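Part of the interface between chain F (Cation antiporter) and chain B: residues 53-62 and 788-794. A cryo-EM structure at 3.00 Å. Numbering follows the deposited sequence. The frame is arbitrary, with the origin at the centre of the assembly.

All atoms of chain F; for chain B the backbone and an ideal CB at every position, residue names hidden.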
# COMPACT_ATOMS: atom_id res chain seq x y z
N SER F 53 -47.83 -31.30 -23.96
CA SER F 53 -47.26 -30.38 -22.99
C SER F 53 -45.74 -30.49 -22.97
O SER F 53 -45.14 -31.34 -23.62
CB SER F 53 -47.84 -30.65 -21.60
OG SER F 53 -47.60 -31.98 -21.21
N GLU F 54 -45.13 -29.60 -22.19
CA GLU F 54 -43.67 -29.54 -22.13
C GLU F 54 -43.07 -30.77 -21.46
O GLU F 54 -42.01 -31.24 -21.87
CB GLU F 54 -43.23 -28.27 -21.40
CG GLU F 54 -43.60 -26.99 -22.12
CD GLU F 54 -43.02 -25.76 -21.46
OE1 GLU F 54 -42.60 -25.85 -20.29
OE2 GLU F 54 -42.97 -24.69 -22.12
N LEU F 55 -43.74 -31.29 -20.43
CA LEU F 55 -43.18 -32.42 -19.68
C LEU F 55 -43.03 -33.66 -20.55
O LEU F 55 -42.00 -34.33 -20.52
CB LEU F 55 -44.07 -32.72 -18.47
CG LEU F 55 -43.94 -34.10 -17.84
CD1 LEU F 55 -42.61 -34.25 -17.13
CD2 LEU F 55 -45.09 -34.36 -16.88
N GLU F 56 -44.06 -33.97 -21.34
CA GLU F 56 -44.03 -35.18 -22.15
C GLU F 56 -42.86 -35.15 -23.14
O GLU F 56 -42.12 -36.14 -23.25
CB GLU F 56 -45.35 -35.35 -22.90
CG GLU F 56 -46.57 -35.29 -21.99
CD GLU F 56 -47.84 -35.76 -22.67
OE1 GLU F 56 -47.74 -36.53 -23.65
OE2 GLU F 56 -48.93 -35.37 -22.23
N VAL F 57 -42.66 -34.03 -23.82
CA VAL F 57 -41.64 -33.99 -24.86
C VAL F 57 -40.24 -34.00 -24.26
O VAL F 57 -39.33 -34.65 -24.79
CB VAL F 57 -41.86 -32.78 -25.79
CG1 VAL F 57 -41.99 -31.50 -24.99
CG2 VAL F 57 -40.71 -32.66 -26.78
N THR F 58 -40.04 -33.32 -23.13
CA THR F 58 -38.71 -33.32 -22.54
C THR F 58 -38.37 -34.68 -21.94
O THR F 58 -37.21 -35.12 -22.02
CB THR F 58 -38.56 -32.23 -21.48
OG1 THR F 58 -37.27 -32.36 -20.86
CG2 THR F 58 -39.60 -32.37 -20.42
N MET F 59 -39.35 -35.37 -21.36
CA MET F 59 -39.03 -36.70 -20.85
C MET F 59 -38.86 -37.71 -21.98
O MET F 59 -38.05 -38.63 -21.86
CB MET F 59 -40.08 -37.15 -19.84
CG MET F 59 -41.40 -37.58 -20.44
SD MET F 59 -42.58 -37.94 -19.13
CE MET F 59 -41.53 -38.81 -17.97
N LEU F 60 -39.57 -37.52 -23.09
CA LEU F 60 -39.32 -38.34 -24.27
C LEU F 60 -37.91 -38.12 -24.80
O LEU F 60 -37.21 -39.07 -25.16
CB LEU F 60 -40.35 -38.05 -25.35
CG LEU F 60 -40.56 -39.09 -26.45
CD1 LEU F 60 -41.98 -39.03 -26.96
CD2 LEU F 60 -39.59 -38.86 -27.59
N SER F 61 -37.47 -36.86 -24.84
CA SER F 61 -36.11 -36.57 -25.29
C SER F 61 -35.07 -37.15 -24.35
O SER F 61 -34.05 -37.68 -24.80
CB SER F 61 -35.92 -35.06 -25.44
OG SER F 61 -34.56 -34.70 -25.28
N SER F 62 -35.31 -37.06 -23.04
CA SER F 62 -34.38 -37.64 -22.08
C SER F 62 -34.31 -39.15 -22.22
O SER F 62 -33.22 -39.74 -22.14
CB SER F 62 -34.77 -37.24 -20.66
OG SER F 62 -35.88 -37.99 -20.21
N UNK B 788 -35.41 -24.40 -25.12
CA UNK B 788 -34.98 -24.57 -23.75
C UNK B 788 -36.05 -25.28 -22.94
O UNK B 788 -36.10 -25.14 -21.71
CB UNK B 788 -34.64 -23.22 -23.12
N UNK B 789 -36.90 -26.04 -23.62
CA UNK B 789 -37.99 -26.74 -22.96
C UNK B 789 -37.46 -27.79 -22.00
O UNK B 789 -38.11 -28.11 -21.00
CB UNK B 789 -38.91 -27.39 -23.99
N UNK B 790 -36.27 -28.33 -22.27
CA UNK B 790 -35.71 -29.36 -21.41
C UNK B 790 -35.34 -28.79 -20.05
O UNK B 790 -35.68 -29.37 -19.01
CB UNK B 790 -34.48 -30.00 -22.07
N UNK B 791 -34.66 -27.65 -20.03
CA UNK B 791 -34.31 -27.03 -18.76
C UNK B 791 -35.50 -26.35 -18.10
O UNK B 791 -35.60 -26.35 -16.87
CB UNK B 791 -33.19 -26.01 -18.97
N UNK B 792 -36.41 -25.77 -18.89
CA UNK B 792 -37.57 -25.11 -18.31
C UNK B 792 -38.50 -26.08 -17.61
O UNK B 792 -39.32 -25.66 -16.79
CB UNK B 792 -38.34 -24.35 -19.40
N UNK B 793 -38.41 -27.37 -17.92
CA UNK B 793 -39.22 -28.39 -17.25
C UNK B 793 -38.47 -29.05 -16.10
O UNK B 793 -39.03 -29.24 -15.02
CB UNK B 793 -39.66 -29.46 -18.26
N UNK B 794 -37.21 -29.43 -16.32
CA UNK B 794 -36.42 -29.99 -15.23
C UNK B 794 -36.28 -29.00 -14.08
O UNK B 794 -36.13 -29.41 -12.92
CB UNK B 794 -35.04 -30.40 -15.74

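Position 788 of chain B lies just before a helix, with phi/psi of -94/24, and its ideal CB has no chain F atom of this stretch within 5.5 Å. These angles are open to most residues, so neither backbone nor neighbour dictates a choice. The deposited residue is Gly B788, at the N-cap position.

At 789 the helix has begun and CA-to-CB points toward chain F. The ideal CB lies 5.1 Å from Glu F54 CG and 5.2 Å from Val F57 CG1, a space lined mostly by carbon. A small or medium aliphatic residue such as Val, Ile, Leu or Ala would suit it. It is Val B789, whose CG2 packs 3.6 Å from Glu F54 CB and, more loosely, 4.4 Å from Val F57 CG1.

Position 790 points sideways, its ideal CB 3.8 Å from Thr F58 OG1. A short side chain would meet little beyond that hydroxyl, while a longer one could reach across the chain F helix to the hydroxyl of Ser F61; Leu, Met or an aromatic residue would all be reasonable. Phe B790 occupies it with chi1 in the m well. Thr F58 OG1 sits at the ring edge, 3.5 Å from Phe B790 CD1, and Ser F61 OG approaches Phe B790 CE1 at 3.4 Å.

Position 791 points away from chain F, so this part of chain F sets no preference; it is Leu B791.

Position 792 also points sideways, but its ideal CB is 4.6 Å from Glu F54 OE1. A carboxylate so near favours a basic residue, Lys or Arg, although a neutral donor such as Gln could also serve. Arg B792 bends back with chi3 in the m well, and its NH1 donates to Glu F54 OE2 at 2.5 Å, a hydrogen bond within a salt bridge. The carboxylate oxygen lies near the guanidinium plane, at its edge, and the N-H...O angle of 164° is nearly straight.

At 793 CA-to-CB points toward chain F, and the ideal CB is only 3.6 Å from Thr F58 CG2. So close an approach favours a compact residue: Ala, Ser, Thr or Val. In Thr B793 the methyl CG2 packs 3.5 Å from Thr F58 CG2 and 4.0 Å from Leu F55 CA, while OG1 donates to its own helix, 3.2 Å from Val B789 O.

Position 794 starts sideways with no atom of the chain F stretch within 5.5 Å of its ideal CB, leaving the choice open. Phe B794 turns its ring away.

Chain B (788-794) GVFLRTF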
# COMPACT_ATOMS: atom_id res chain seq x y z
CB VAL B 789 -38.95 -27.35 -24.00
CG1 VAL B 789 -38.28 -28.51 -24.72
CG2 VAL B 789 -40.23 -27.80 -23.34
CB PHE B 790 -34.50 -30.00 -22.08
CG PHE B 790 -34.73 -30.38 -23.51
CD1 PHE B 790 -35.76 -31.23 -23.85
CD2 PHE B 790 -33.91 -29.89 -24.51
CE1 PHE B 790 -35.98 -31.58 -25.16
CE2 PHE B 790 -34.12 -30.24 -25.82
CZ PHE B 790 -35.16 -31.08 -26.15
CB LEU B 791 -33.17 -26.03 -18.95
CG LEU B 791 -32.55 -25.53 -17.64
CD1 LEU B 791 -32.20 -26.70 -16.75
CD2 LEU B 791 -31.32 -24.69 -17.93
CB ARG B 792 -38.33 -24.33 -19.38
CG ARG B 792 -37.67 -23.02 -19.77
CD ARG B 792 -38.61 -22.13 -20.57
NE ARG B 792 -38.78 -22.59 -21.94
CZ ARG B 792 -39.82 -23.31 -22.36
NH1 ARG B 792 -40.78 -23.63 -21.51
NH2 ARG B 792 -39.90 -23.69 -23.63
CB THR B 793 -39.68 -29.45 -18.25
OG1 THR B 793 -40.59 -28.85 -19.19
CG2 THR B 793 -40.40 -30.57 -17.52
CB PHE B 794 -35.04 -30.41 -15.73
CG PHE B 794 -34.24 -31.19 -14.74
CD1 PHE B 794 -34.84 -32.17 -13.97
CD2 PHE B 794 -32.89 -30.96 -14.57
CE1 PHE B 794 -34.11 -32.90 -13.05
CE2 PHE B 794 -32.15 -31.68 -13.66
CZ PHE B 794 -32.76 -32.65 -12.89
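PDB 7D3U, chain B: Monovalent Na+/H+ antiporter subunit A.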